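Local structure of Abbfa_003403 (Acinetobacter baumannii, 4ZXH) at residues A[43-47]-A[388-392]; A[94-100]-A[129-135]; A[150-154]-A[361-365]; A[370-376]-A[410-416]. The protein is a four-domain nonribosomal peptide synthetase whose condensation, adenylation, peptidyl carrier and thioesterase domains probably select, join and release the building blocks of a peptide product. All coordinates share one frame; numbering follows the deposited sequence.

Contact 1 of 4, residues A[43-47]-A[388-392]. With K (potassium ion), chain D.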
loop_
_atom_site.group_PDB
_atom_site.type_symbol
_atom_site.label_atom_id
_atom_site.label_comp_id
_atom_site.label_asym_id
_atom_site.label_seq_id
_atom_site.Cartn_x
_atom_site.Cartn_y
_atom_site.Cartn_z
ATOM N N VAL A 43 -19.635 -27.135 5.329
ATOM C CA VAL A 43 -19.791 -28.489 4.835
ATOM C C VAL A 43 -21.226 -28.604 4.292
ATOM O O VAL A 43 -22.176 -28.161 4.957
ATOM C CB VAL A 43 -19.508 -29.540 5.946
ATOM C CG1 VAL A 43 -20.312 -29.256 7.193
ATOM C CG2 VAL A 43 -19.818 -30.922 5.461
ATOM N N ALA A 44 -21.383 -29.169 3.089
ATOM C CA ALA A 44 -22.700 -29.234 2.434
ATOM C C ALA A 44 -23.029 -30.610 1.847
ATOM O O ALA A 44 -22.137 -31.372 1.437
ATOM C CB ALA A 44 -22.790 -28.185 1.335
ATOM N N PHE A 45 -24.322 -30.920 1.770
ATOM C CA PHE A 45 -24.721 -32.247 1.333
ATOM C C PHE A 45 -25.950 -32.227 0.467
ATOM O O PHE A 45 -26.841 -31.397 0.628
ATOM C CB PHE A 45 -24.972 -33.171 2.532
ATOM C CG PHE A 45 -23.760 -33.406 3.394
ATOM C CD1 PHE A 45 -22.719 -34.211 2.950
ATOM C CD2 PHE A 45 -23.665 -32.835 4.649
ATOM C CE1 PHE A 45 -21.596 -34.440 3.737
ATOM C CE2 PHE A 45 -22.546 -33.061 5.449
ATOM C CZ PHE A 45 -21.513 -33.872 4.989
ATOM N N ASP A 46 -25.965 -33.147 -0.486
ATOM C CA ASP A 46 -27.171 -33.496 -1.194
ATOM C C ASP A 46 -27.917 -34.416 -0.235
ATOM O O ASP A 46 -27.322 -35.359 0.280
ATOM C CB ASP A 46 -26.827 -34.174 -2.521
ATOM C CG ASP A 46 -28.017 -34.315 -3.434
ATOM O OD1 ASP A 46 -29.098 -34.690 -2.940
ATOM O OD2 ASP A 46 -27.877 -34.010 -4.638
ATOM N N VAL A 47 -29.183 -34.125 0.063
ATOM C CA VAL A 47 -29.928 -34.971 0.993
ATOM C C VAL A 47 -31.233 -35.462 0.387
ATOM O O VAL A 47 -32.117 -34.663 0.109
ATOM C CB VAL A 47 -30.247 -34.247 2.313
ATOM C CG1 VAL A 47 -30.950 -35.208 3.275
ATOM C CG2 VAL A 47 -28.982 -33.715 2.947
ATOM N N THR A 388 -30.399 -40.139 2.700
ATOM C CA THR A 388 -29.203 -40.450 1.931
ATOM C C THR A 388 -28.392 -39.187 1.713
ATOM O O THR A 388 -28.947 -38.182 1.258
ATOM C CB THR A 388 -29.569 -41.080 0.565
ATOM O OG1 THR A 388 -30.253 -42.329 0.779
ATOM C CG2 THR A 388 -28.331 -41.292 -0.282
ATOM N N LEU A 389 -27.097 -39.229 2.041
ATOM C CA LEU A 389 -26.202 -38.072 1.837
ATOM C C LEU A 389 -25.355 -38.241 0.585
ATOM O O LEU A 389 -24.793 -39.309 0.361
ATOM C CB LEU A 389 -25.258 -37.849 3.029
ATOM C CG LEU A 389 -25.717 -37.428 4.428
ATOM C CD1 LEU A 389 -24.509 -36.994 5.214
ATOM C CD2 LEU A 389 -26.733 -36.313 4.396
ATOM N N GLY A 390 -25.252 -37.190 -0.221
ATOM C CA GLY A 390 -24.408 -37.205 -1.405
ATOM C C GLY A 390 -23.522 -35.978 -1.393
ATOM O O GLY A 390 -23.700 -35.111 -0.538
ATOM N N SER A 391 -22.566 -35.901 -2.319
ATOM C CA SER A 391 -21.663 -34.750 -2.391
ATOM C C SER A 391 -22.398 -33.505 -2.805
ATOM O O SER A 391 -23.390 -33.595 -3.506
ATOM C CB SER A 391 -20.519 -34.994 -3.379
ATOM O OG SER A 391 -19.633 -35.989 -2.913
ATOM N N PHE A 392 -21.914 -32.347 -2.352
ATOM C CA PHE A 392 -22.298 -31.063 -2.937
ATOM C C PHE A 392 -21.153 -30.050 -2.735
ATOM O O PHE A 392 -21.072 -29.388 -1.704
ATOM C CB PHE A 392 -23.608 -30.550 -2.337
ATOM C CG PHE A 392 -24.173 -29.350 -3.056
ATOM C CD1 PHE A 392 -25.060 -29.509 -4.101
ATOM C CD2 PHE A 392 -23.805 -28.057 -2.688
ATOM C CE1 PHE A 392 -25.574 -28.418 -4.757
ATOM C CE2 PHE A 392 -24.305 -26.955 -3.344
ATOM C CZ PHE A 392 -25.183 -27.126 -4.381
HETATM K K K D . -17.245 -34.380 -2.288
#

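Contact 2 of 4, residues A[94-100]-A[129-135]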
loop_
_atom_site.group_PDB
_atom_site.type_symbol
_atom_site.label_atom_id
_atom_site.label_comp_id
_atom_site.label_asym_id
_atom_site.label_seq_id
_atom_site.Cartn_x
_atom_site.Cartn_y
_atom_site.Cartn_z
ATOM N N ILE A 94 -31.847 -20.907 10.828
ATOM C CA ILE A 94 -32.071 -21.888 9.782
ATOM C C ILE A 94 -32.894 -21.280 8.645
ATOM O O ILE A 94 -34.081 -20.984 8.812
ATOM C CB ILE A 94 -32.779 -23.131 10.371
ATOM C CG1 ILE A 94 -31.859 -23.796 11.389
ATOM C CG2 ILE A 94 -33.152 -24.129 9.292
ATOM C CD1 ILE A 94 -32.331 -25.145 11.801
ATOM N N ILE A 95 -32.240 -21.082 7.502
ATOM C CA ILE A 95 -32.848 -20.489 6.306
ATOM C C ILE A 95 -33.323 -21.588 5.363
ATOM O O ILE A 95 -32.613 -22.580 5.171
ATOM C CB ILE A 95 -31.859 -19.600 5.539
ATOM C CG1 ILE A 95 -31.051 -18.735 6.494
ATOM C CG2 ILE A 95 -32.602 -18.702 4.561
ATOM C CD1 ILE A 95 -31.903 -17.829 7.293
ATOM N N PHE A 96 -34.504 -21.415 4.767
ATOM C CA PHE A 96 -35.079 -22.445 3.908
ATOM C C PHE A 96 -35.649 -21.865 2.624
ATOM O O PHE A 96 -36.600 -21.104 2.664
ATOM C CB PHE A 96 -36.161 -23.205 4.671
ATOM C CG PHE A 96 -36.778 -24.330 3.891
ATOM C CD1 PHE A 96 -36.018 -25.437 3.532
ATOM C CD2 PHE A 96 -38.129 -24.290 3.536
ATOM C CE1 PHE A 96 -36.576 -26.479 2.812
ATOM C CE2 PHE A 96 -38.708 -25.326 2.821
ATOM C CZ PHE A 96 -37.926 -26.427 2.455
ATOM N N SER A 97 -35.084 -22.246 1.483
ATOM C CA SER A 97 -35.423 -21.624 0.195
ATOM C C SER A 97 -35.955 -22.660 -0.784
ATOM O O SER A 97 -35.642 -23.837 -0.655
ATOM C CB SER A 97 -34.193 -20.969 -0.402
ATOM O OG SER A 97 -33.318 -20.556 0.631
ATOM N N ASP A 98 -36.745 -22.230 -1.765
ATOM C CA ASP A 98 -37.192 -23.115 -2.842
ATOM C C ASP A 98 -36.174 -23.027 -3.991
ATOM O O ASP A 98 -35.935 -21.953 -4.519
ATOM C CB ASP A 98 -38.615 -22.729 -3.309
ATOM C CG ASP A 98 -39.206 -23.707 -4.343
ATOM O OD1 ASP A 98 -38.466 -24.558 -4.875
ATOM O OD2 ASP A 98 -40.426 -23.630 -4.633
ATOM N N ALA A 99 -35.558 -24.142 -4.374
ATOM C CA ALA A 99 -34.626 -24.115 -5.504
ATOM C C ALA A 99 -35.077 -25.016 -6.650
ATOM O O ALA A 99 -34.291 -25.340 -7.535
ATOM C CB ALA A 99 -33.238 -24.507 -5.059
ATOM N N ARG A 100 -36.344 -25.404 -6.650
ATOM C CA ARG A 100 -36.855 -26.260 -7.710
ATOM C C ARG A 100 -36.733 -25.639 -9.107
ATOM O O ARG A 100 -36.666 -26.359 -10.100
ATOM C CB ARG A 100 -38.310 -26.631 -7.419
ATOM C CG ARG A 100 -38.436 -27.664 -6.305
ATOM C CD ARG A 100 -39.869 -27.980 -5.980
ATOM N NE ARG A 100 -40.513 -26.938 -5.189
ATOM C CZ ARG A 100 -41.742 -27.043 -4.695
ATOM N NH1 ARG A 100 -42.448 -28.144 -4.919
ATOM N NH2 ARG A 100 -42.267 -26.054 -3.981
ATOM N N ILE A 129 -27.659 -22.833 9.233
ATOM C CA ILE A 129 -27.993 -23.922 8.340
ATOM C C ILE A 129 -28.797 -23.370 7.182
ATOM O O ILE A 129 -29.820 -22.714 7.402
ATOM C CB ILE A 129 -28.806 -25.010 9.048
ATOM C CG1 ILE A 129 -28.006 -25.584 10.209
ATOM C CG2 ILE A 129 -29.205 -26.090 8.052
ATOM C CD1 ILE A 129 -28.847 -26.341 11.195
ATOM N N HIS A 130 -28.343 -23.624 5.957
ATOM C CA HIS A 130 -29.046 -23.140 4.769
ATOM C C HIS A 130 -29.663 -24.321 4.033
ATOM O O HIS A 130 -28.935 -25.208 3.608
ATOM C CB HIS A 130 -28.092 -22.394 3.834
ATOM C CG HIS A 130 -27.590 -21.086 4.363
ATOM N ND1 HIS A 130 -28.203 -19.884 4.081
ATOM C CD2 HIS A 130 -26.502 -20.783 5.113
ATOM C CE1 HIS A 130 -27.530 -18.900 4.657
ATOM N NE2 HIS A 130 -26.494 -19.417 5.291
ATOM N N CYS A 131 -30.984 -24.339 3.872
ATOM C CA CYS A 131 -31.655 -25.460 3.198
ATOM C C CYS A 131 -32.303 -25.075 1.877
ATOM O O CYS A 131 -32.847 -23.990 1.736
ATOM C CB CYS A 131 -32.726 -26.072 4.092
ATOM S SG CYS A 131 -32.148 -26.441 5.726
ATOM N N TYR A 132 -32.266 -25.992 0.918
ATOM C CA TYR A 132 -32.825 -25.750 -0.392
ATOM C C TYR A 132 -33.572 -26.970 -0.874
ATOM O O TYR A 132 -33.019 -28.066 -0.907
ATOM C CB TYR A 132 -31.729 -25.408 -1.380
ATOM C CG TYR A 132 -30.817 -24.303 -0.925
ATOM C CD1 TYR A 132 -31.038 -22.980 -1.304
ATOM C CD2 TYR A 132 -29.717 -24.582 -0.137
ATOM C CE1 TYR A 132 -30.189 -21.972 -0.893
ATOM C CE2 TYR A 132 -28.864 -23.584 0.275
ATOM C CZ TYR A 132 -29.101 -22.294 -0.102
ATOM O OH TYR A 132 -28.243 -21.327 0.331
ATOM N N GLU A 133 -34.826 -26.780 -1.259
ATOM C CA GLU A 133 -35.621 -27.843 -1.849
ATOM C C GLU A 133 -35.326 -27.933 -3.356
ATOM O O GLU A 133 -35.447 -26.944 -4.071
ATOM C CB GLU A 133 -37.112 -27.590 -1.579
ATOM C CG GLU A 133 -38.069 -28.683 -2.086
ATOM C CD GLU A 133 -39.523 -28.439 -1.677
ATOM O OE1 GLU A 133 -39.838 -27.326 -1.194
ATOM O OE2 GLU A 133 -40.351 -29.364 -1.849
ATOM N N CYS A 134 -34.945 -29.117 -3.833
ATOM C CA CYS A 134 -34.586 -29.312 -5.247
ATOM C C CYS A 134 -35.588 -30.128 -6.048
ATOM O O CYS A 134 -35.493 -30.208 -7.276
ATOM C CB CYS A 134 -33.234 -30.002 -5.345
ATOM S SG CYS A 134 -31.983 -29.117 -4.479
ATOM N N GLY A 135 -36.525 -30.752 -5.344
ATOM C CA GLY A 135 -37.510 -31.633 -5.951
ATOM C C GLY A 135 -38.197 -32.358 -4.817
ATOM O O GLY A 135 -37.894 -32.078 -3.656
#

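Contact 3 of 4, residues A[150-154]-A[361-365]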
loop_
_atom_site.group_PDB
_atom_site.type_symbol
_atom_site.label_atom_id
_atom_site.label_comp_id
_atom_site.label_asym_id
_atom_site.label_seq_id
_atom_site.Cartn_x
_atom_site.Cartn_y
_atom_site.Cartn_z
ATOM N N MET A 150 -15.108 -22.839 16.064
ATOM C CA MET A 150 -14.484 -24.160 16.113
ATOM C C MET A 150 -13.710 -24.438 14.840
ATOM O O MET A 150 -13.880 -23.760 13.836
ATOM C CB MET A 150 -15.524 -25.276 16.381
ATOM C CG MET A 150 -16.695 -25.436 15.380
ATOM S SD MET A 150 -17.863 -26.817 15.777
ATOM C CE MET A 150 -18.807 -26.092 17.095
ATOM N N ASP A 151 -12.824 -25.420 14.903
ATOM C CA ASP A 151 -12.034 -25.791 13.749
ATOM C C ASP A 151 -12.667 -26.976 13.002
ATOM O O ASP A 151 -13.724 -27.471 13.375
ATOM C CB ASP A 151 -10.605 -26.118 14.188
ATOM C CG ASP A 151 -10.566 -27.127 15.298
ATOM O OD1 ASP A 151 -11.547 -27.888 15.425
ATOM O OD2 ASP A 151 -9.556 -27.170 16.040
ATOM N N PHE A 152 -11.995 -27.421 11.951
ATOM C CA PHE A 152 -12.453 -28.518 11.124
ATOM C C PHE A 152 -12.456 -29.851 11.878
ATOM O O PHE A 152 -13.415 -30.622 11.753
ATOM C CB PHE A 152 -11.580 -28.615 9.879
ATOM C CG PHE A 152 -12.176 -29.439 8.782
ATOM C CD1 PHE A 152 -13.308 -29.001 8.103
ATOM C CD2 PHE A 152 -11.594 -30.651 8.415
ATOM C CE1 PHE A 152 -13.866 -29.769 7.084
ATOM C CE2 PHE A 152 -12.138 -31.419 7.398
ATOM C CZ PHE A 152 -13.277 -30.978 6.734
ATOM N N TRP A 153 -11.403 -30.125 12.656
ATOM C CA TRP A 153 -11.392 -31.338 13.481
ATOM C C TRP A 153 -12.723 -31.401 14.257
ATOM O O TRP A 153 -13.329 -32.465 14.365
ATOM C CB TRP A 153 -10.173 -31.365 14.423
ATOM C CG TRP A 153 -9.966 -32.631 15.246
ATOM C CD1 TRP A 153 -10.320 -32.820 16.548
ATOM C CD2 TRP A 153 -9.335 -33.850 14.831
ATOM N NE1 TRP A 153 -9.960 -34.065 16.974
ATOM C CE2 TRP A 153 -9.358 -34.727 15.939
ATOM C CE3 TRP A 153 -8.778 -34.299 13.627
ATOM C CZ2 TRP A 153 -8.842 -36.033 15.876
ATOM C CZ3 TRP A 153 -8.263 -35.605 13.567
ATOM C CH2 TRP A 153 -8.300 -36.448 14.684
ATOM N N SER A 154 -13.197 -30.252 14.741
ATOM C CA SER A 154 -14.458 -30.182 15.486
ATOM C C SER A 154 -15.647 -30.524 14.608
ATOM O O SER A 154 -16.581 -31.214 15.055
ATOM C CB SER A 154 -14.661 -28.796 16.100
ATOM O OG SER A 154 -13.700 -28.552 17.118
ATOM N N GLU A 361 -4.723 -31.249 5.469
ATOM C CA GLU A 361 -5.651 -31.795 6.436
ATOM C C GLU A 361 -6.226 -33.138 6.032
ATOM O O GLU A 361 -6.790 -33.280 4.948
ATOM C CB GLU A 361 -6.779 -30.813 6.700
ATOM C CG GLU A 361 -7.522 -31.138 7.973
ATOM C CD GLU A 361 -8.142 -29.917 8.609
ATOM O OE1 GLU A 361 -8.134 -28.835 7.973
ATOM O OE2 GLU A 361 -8.619 -30.046 9.758
ATOM N N ARG A 362 -6.054 -34.118 6.917
ATOM C CA ARG A 362 -6.733 -35.400 6.799
ATOM C C ARG A 362 -7.267 -35.800 8.179
ATOM O O ARG A 362 -6.493 -36.002 9.113
ATOM C CB ARG A 362 -5.796 -36.480 6.228
ATOM N N LEU A 363 -8.591 -35.879 8.314
ATOM C CA LEU A 363 -9.203 -36.380 9.545
ATOM C C LEU A 363 -9.036 -37.887 9.673
ATOM O O LEU A 363 -8.981 -38.598 8.668
ATOM C CB LEU A 363 -10.688 -36.041 9.598
ATOM C CG LEU A 363 -11.016 -34.557 9.506
ATOM C CD1 LEU A 363 -12.524 -34.330 9.649
ATOM C CD2 LEU A 363 -10.210 -33.775 10.545
ATOM N N GLY A 364 -8.964 -38.371 10.910
ATOM C CA GLY A 364 -8.905 -39.802 11.152
ATOM C C GLY A 364 -10.235 -40.338 11.642
ATOM O O GLY A 364 -11.014 -39.615 12.266
ATOM N N GLY A 365 -10.498 -41.611 11.371
ATOM C CA GLY A 365 -11.744 -42.222 11.798
ATOM C C GLY A 365 -12.943 -41.542 11.163
ATOM O O GLY A 365 -13.978 -41.361 11.815
#

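Contact 4 of 4, residues A[370-376]-A[410-416]. With K (potassium ion), chain D.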
loop_
_atom_site.group_PDB
_atom_site.type_symbol
_atom_site.label_atom_id
_atom_site.label_comp_id
_atom_site.label_asym_id
_atom_site.label_seq_id
_atom_site.Cartn_x
_atom_site.Cartn_y
_atom_site.Cartn_z
ATOM N N LYS A 370 -15.008 -39.922 3.652
ATOM C CA LYS A 370 -13.836 -39.528 2.871
ATOM C C LYS A 370 -14.232 -38.817 1.570
ATOM O O LYS A 370 -13.987 -37.623 1.396
ATOM C CB LYS A 370 -12.977 -40.758 2.579
ATOM C CG LYS A 370 -11.776 -40.535 1.667
ATOM C CD LYS A 370 -11.054 -41.869 1.376
ATOM C CE LYS A 370 -10.084 -41.760 0.193
ATOM N NZ LYS A 370 -10.781 -41.498 -1.108
ATOM N N GLU A 371 -14.885 -39.545 0.678
ATOM C CA GLU A 371 -15.239 -38.995 -0.619
ATOM C C GLU A 371 -16.266 -37.847 -0.542
ATOM O O GLU A 371 -16.243 -36.954 -1.387
ATOM C CB GLU A 371 -15.738 -40.123 -1.527
ATOM C CG GLU A 371 -14.717 -41.242 -1.642
ATOM C CD GLU A 371 -15.076 -42.273 -2.694
ATOM O OE1 GLU A 371 -16.033 -42.034 -3.451
ATOM O OE2 GLU A 371 -14.406 -43.331 -2.763
ATOM N N LEU A 372 -17.137 -37.847 0.469
ATOM C CA LEU A 372 -18.106 -36.749 0.640
ATOM C C LEU A 372 -17.440 -35.411 0.944
ATOM O O LEU A 372 -17.967 -34.360 0.597
ATOM C CB LEU A 372 -19.097 -37.048 1.762
ATOM C CG LEU A 372 -20.180 -38.088 1.512
ATOM C CD1 LEU A 372 -21.041 -38.233 2.750
ATOM C CD2 LEU A 372 -21.016 -37.687 0.322
ATOM N N LEU A 373 -16.294 -35.461 1.610
ATOM C CA LEU A 373 -15.621 -34.265 2.090
ATOM C C LEU A 373 -14.579 -33.733 1.108
ATOM O O LEU A 373 -13.972 -32.696 1.353
ATOM C CB LEU A 373 -14.956 -34.545 3.438
ATOM C CG LEU A 373 -15.879 -34.819 4.625
ATOM C CD1 LEU A 373 -15.086 -34.963 5.918
ATOM C CD2 LEU A 373 -16.892 -33.701 4.751
ATOM N N LEU A 374 -14.370 -34.441 0.003
ATOM C CA LEU A 374 -13.460 -33.967 -1.040
ATOM C C LEU A 374 -13.993 -32.701 -1.731
ATOM O O LEU A 374 -15.181 -32.389 -1.670
ATOM C CB LEU A 374 -13.222 -35.073 -2.074
ATOM C CG LEU A 374 -12.329 -36.240 -1.650
ATOM C CD1 LEU A 374 -12.251 -37.286 -2.743
ATOM C CD2 LEU A 374 -10.953 -35.729 -1.333
ATOM N N PRO A 375 -13.108 -31.949 -2.389
ATOM C CA PRO A 375 -13.612 -30.736 -3.030
ATOM C C PRO A 375 -14.136 -31.027 -4.423
ATOM O O PRO A 375 -14.382 -30.103 -5.197
ATOM C CB PRO A 375 -12.380 -29.840 -3.093
ATOM C CG PRO A 375 -11.336 -30.531 -2.216
ATOM C CD PRO A 375 -11.641 -31.965 -2.337
ATOM N N ILE A 376 -14.287 -32.307 -4.741
ATOM C CA ILE A 376 -14.787 -32.725 -6.044
ATOM C C ILE A 376 -16.062 -33.547 -5.901
ATOM O O ILE A 376 -16.290 -34.194 -4.863
ATOM C CB ILE A 376 -13.767 -33.574 -6.801
ATOM C CG1 ILE A 376 -13.526 -34.882 -6.049
ATOM C CG2 ILE A 376 -12.470 -32.837 -6.955
ATOM C CD1 ILE A 376 -12.953 -35.921 -6.898
ATOM N N GLU A 410 -7.273 -37.673 -1.523
ATOM C CA GLU A 410 -6.834 -38.565 -2.586
ATOM C C GLU A 410 -8.072 -39.162 -3.253
ATOM O O GLU A 410 -9.085 -39.371 -2.589
ATOM C CB GLU A 410 -5.919 -39.654 -2.012
ATOM C CG GLU A 410 -5.357 -40.653 -3.011
ATOM C CD GLU A 410 -6.205 -41.913 -3.139
ATOM O OE1 GLU A 410 -7.105 -42.116 -2.297
ATOM O OE2 GLU A 410 -5.968 -42.710 -4.077
ATOM N N TYR A 411 -8.014 -39.419 -4.559
ATOM C CA TYR A 411 -9.145 -40.041 -5.250
ATOM C C TYR A 411 -8.698 -40.769 -6.514
ATOM O O TYR A 411 -8.134 -40.161 -7.435
ATOM C CB TYR A 411 -10.223 -39.003 -5.593
ATOM C CG TYR A 411 -11.465 -39.590 -6.242
ATOM C CD1 TYR A 411 -12.314 -40.436 -5.538
ATOM C CD2 TYR A 411 -11.794 -39.284 -7.552
ATOM C CE1 TYR A 411 -13.457 -40.977 -6.135
ATOM C CE2 TYR A 411 -12.925 -39.813 -8.157
ATOM C CZ TYR A 411 -13.756 -40.659 -7.451
ATOM O OH TYR A 411 -14.881 -41.184 -8.072
ATOM N N GLN A 412 -8.962 -42.077 -6.534
ATOM C CA GLN A 412 -8.616 -42.939 -7.654
ATOM C C GLN A 412 -7.118 -42.865 -8.011
ATOM O O GLN A 412 -6.726 -42.976 -9.187
ATOM C CB GLN A 412 -9.490 -42.603 -8.862
ATOM C CG GLN A 412 -10.928 -43.109 -8.705
ATOM C CD GLN A 412 -11.776 -42.967 -9.972
ATOM O OE1 GLN A 412 -11.437 -42.219 -10.902
ATOM N NE2 GLN A 412 -12.890 -43.693 -10.010
ATOM N N GLY A 413 -6.292 -42.711 -6.977
ATOM C CA GLY A 413 -4.850 -42.736 -7.138
ATOM C C GLY A 413 -4.206 -41.364 -7.107
ATOM O O GLY A 413 -3.031 -41.239 -6.759
ATOM N N GLU A 414 -4.995 -40.342 -7.446
ATOM C CA GLU A 414 -4.519 -38.977 -7.648
ATOM C C GLU A 414 -4.681 -38.106 -6.406
ATOM O O GLU A 414 -5.764 -38.042 -5.817
ATOM C CB GLU A 414 -5.272 -38.329 -8.820
ATOM C CG GLU A 414 -5.101 -39.037 -10.158
ATOM C CD GLU A 414 -5.894 -38.411 -11.317
ATOM O OE1 GLU A 414 -6.862 -37.641 -11.083
ATOM O OE2 GLU A 414 -5.554 -38.732 -12.482
ATOM N N LEU A 415 -3.610 -37.422 -6.016
ATOM C CA LEU A 415 -3.693 -36.445 -4.935
ATOM C C LEU A 415 -4.623 -35.308 -5.350
ATOM O O LEU A 415 -4.588 -34.847 -6.501
ATOM C CB LEU A 415 -2.305 -35.905 -4.584
ATOM C CG LEU A 415 -1.348 -36.805 -3.802
ATOM C CD1 LEU A 415 0.045 -36.250 -3.812
ATOM C CD2 LEU A 415 -1.818 -36.962 -2.377
ATOM N N VAL A 416 -5.467 -34.862 -4.429
ATOM C CA VAL A 416 -6.395 -33.780 -4.745
ATOM C C VAL A 416 -6.025 -32.514 -3.980
ATOM O O VAL A 416 -5.806 -32.543 -2.759
ATOM C CB VAL A 416 -7.857 -34.165 -4.440
ATOM C CG1 VAL A 416 -8.767 -32.962 -4.567
ATOM C CG2 VAL A 416 -8.319 -35.247 -5.377
HETATM K K K D . -17.245 -34.380 -2.288
#

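Contact 1 of 4, residues A[43-47]-A[388-392]
Asp46 and Gly390 form an antiparallel hydrogen-bonded pair, the point where strand 387-391, which with the short strand 382-383 comes from the C-terminal half of the condensation domain, is added to the sheet of the N-terminal half; this is consistent with the latch that joins the two halves in condensation domains. Both backbone groups of Asp46 are used: its N donates to Gly390 O at 3.0 Å and its O accepts from Gly390 N at 2.8 Å. With 123° between the strand directions, the pairing is strongly twisted and brief. The neighbouring residues turn their backbone bonds outward, Phe45 to Ile141 and Val47 to Tyr139 on strand 138-146, Leu389 to Leu382. Val47 and Leu389, a non-hydrogen-bonded pair, lie alongside each other with CG2 of Val47 3.7 Å from CD2 of Leu389. The other methyl of Leu389, CD1, sits over the face of the Phe45 ring, 4.0 Å from its centroid and 9° off the normal, a CH-pi contact. Leu389 also touches the bound phospholipid. Near the edge of the Phe45 ring, roughly in its plane, comes Gly390 O. The Asp46 carboxylate leads away, with a weak hydrogen bond between OD1 and His138. At the far end Ser391 OG binds the potassium ion at 2.9 Å.

Contact 2 of 4, residues A[94-100]-A[129-135]
Phe96 and Cys131 sit at the centre of a parallel strand pair, where the Phe96 ring edge meets CB of Cys131 through CD1. Here packing and bonding are regular: Ile95 N to Ile129 O (2.9 Å), Cys131 N to Ile95 O (2.7 Å), Ser97 N to Cys131 O (2.8 Å) and Glu133 N to Ser97 O (3.1 Å) tie the strands at 19° to each other. On the face of Phe96 and Cys131, Ile94 and Ile129 lie alongside, CD1 to CD1 at 3.7 Å.

The backbone stays tied at the far end, Ala99 N donating to Glu133 O at 2.8 Å, but the Asp98 and Arg100 side chains lie on the looser, solvent side. Asp98 OD1 accepts the Arg100 backbone N, an Asx turn, and Arg100 grips the Asp98 carboxylate side-on through NE and NH2. A bend at chi3 (-77°) stacks the guanidinium on the Glu133 carboxylate, planes 12° apart; 3.9 Å between Arg100 NH2 and Glu133 OE1 makes a long bridge resting on charge alone.

With helix 104-115, which packs on Ala99 and Tyr132 and hydrogen-bonds Tyr132 OH through Asp114, the strands form a beta-alpha-beta unit; strand 138-146 flanks 127-135, and 94-98 is the sheet edge.

Contact 3 of 4, residues A[150-154]-A[361-365]
Phe152 and Trp153, which receive Leu363 between them, open helix 152-165 directly after Asp151, the aspartate of the condensation-domain HHxxxDG motif, here with phenylalanine in place of the final glycine. Asp151 caps the helix: its OD1 accepts Ser154 N at 3.0 Å, nearly along the C-O axis, and also forms a salt bridge with Arg285, as expected for the structural role usually given to this aspartate. The contact itself is apolar with one charged edge. Leu363 divides its methyls, CD1 lying 3.7 Å from Phe152 CE2 and CD2 3.4 Å from Trp153 CE3, both set obliquely to the rings. Its side chain and that of Trp153 slide past each other in opposite directions, and Gly364 N comes near the indole at CZ3. With Phe152 CG anti to the backbone N (chi1 -164°), the ring also reaches Glu361. There OE2 lies near the ring plane, 3.3 Å from CD2 of Phe152, while the carboxylate and ring planes are 69° apart; the ring edge and the nearby helix N-terminus would both probably favour the negative charge, though OE2 is 4.0 Å from Trp153 N and makes no hydrogen bond with it. Trp153 NE1 is satisfied by Arg291 O. The helix start thus lies between the loop holding Arg285, Arg291 and Gly295 and the chain leaving strand 356-360, whose Glu361 backbone still pairs with Met407 of strand 403-411.

Contact 4 of 4, residues A[370-376]-A[410-416]
Tyr411 is met from several directions by residues 371-376. The Glu371 carboxylate comes to the ring edge, OE1 lying 3.9 Å from CE1 of Tyr411, with the two planes 79° apart. Leu374 crosses the tyrosine at about a right angle, its CD1 against CB, whereas Ile376 approaches obliquely, CD1 being 3.6 Å from CD2 of Tyr411. This reach depends on Ile376 CG1 standing between the backbone N and the carbonyl carbon (chi1 65°). Further along, Pro375 CD and Val416 CG1 point at each other at 3.8 Å.

Tyr411 to Glu414 forms a type I' turn, the tip of the hairpin joining strands 403-411 and 414-422. Glu410 accepts a bond from Gly413 N through OE2 across that turn, and Gln412 CG covers one face of the Tyr411 ring. The facing loop wraps the potassium ion with four carbonyl oxygens, those of Glu371, Leu372, Leu374 and Ile376; Ser391 OG adds a fifth ligand. Ile376 O lies 2.8 Å from the potassium ion. Lys370 reaches over from the loop, its chain turning at chi4 (-66°) so that NZ donates to Glu410 O at 3.1 Å, with a long salt bridge of 3.9 Å from NZ to OE1 of Glu410.

How the contacts relate
All four contacts lie in the condensation domain. Contacts 1 and 2 belong to one mixed sheet, their centres 13 Å apart, with strand 138-146 between strands 40-49 and 127-135. Along the chain, contacts 2 and 3 are nested inside the loop closed by contact 1, whereas contacts 1 and 4 interlace. These two touch directly, Leu372 packing on Phe45 and Gly390, and share the potassium ion. The chain leaves the second sheet after strand 356-360, passes through contacts 3 and 4, joins the first sheet in contact 1 and returns through strand 403-411. This excursion links the two halves of the domain, while contact 2 lies about 27 Å, centre to centre, from contacts 3 and 4.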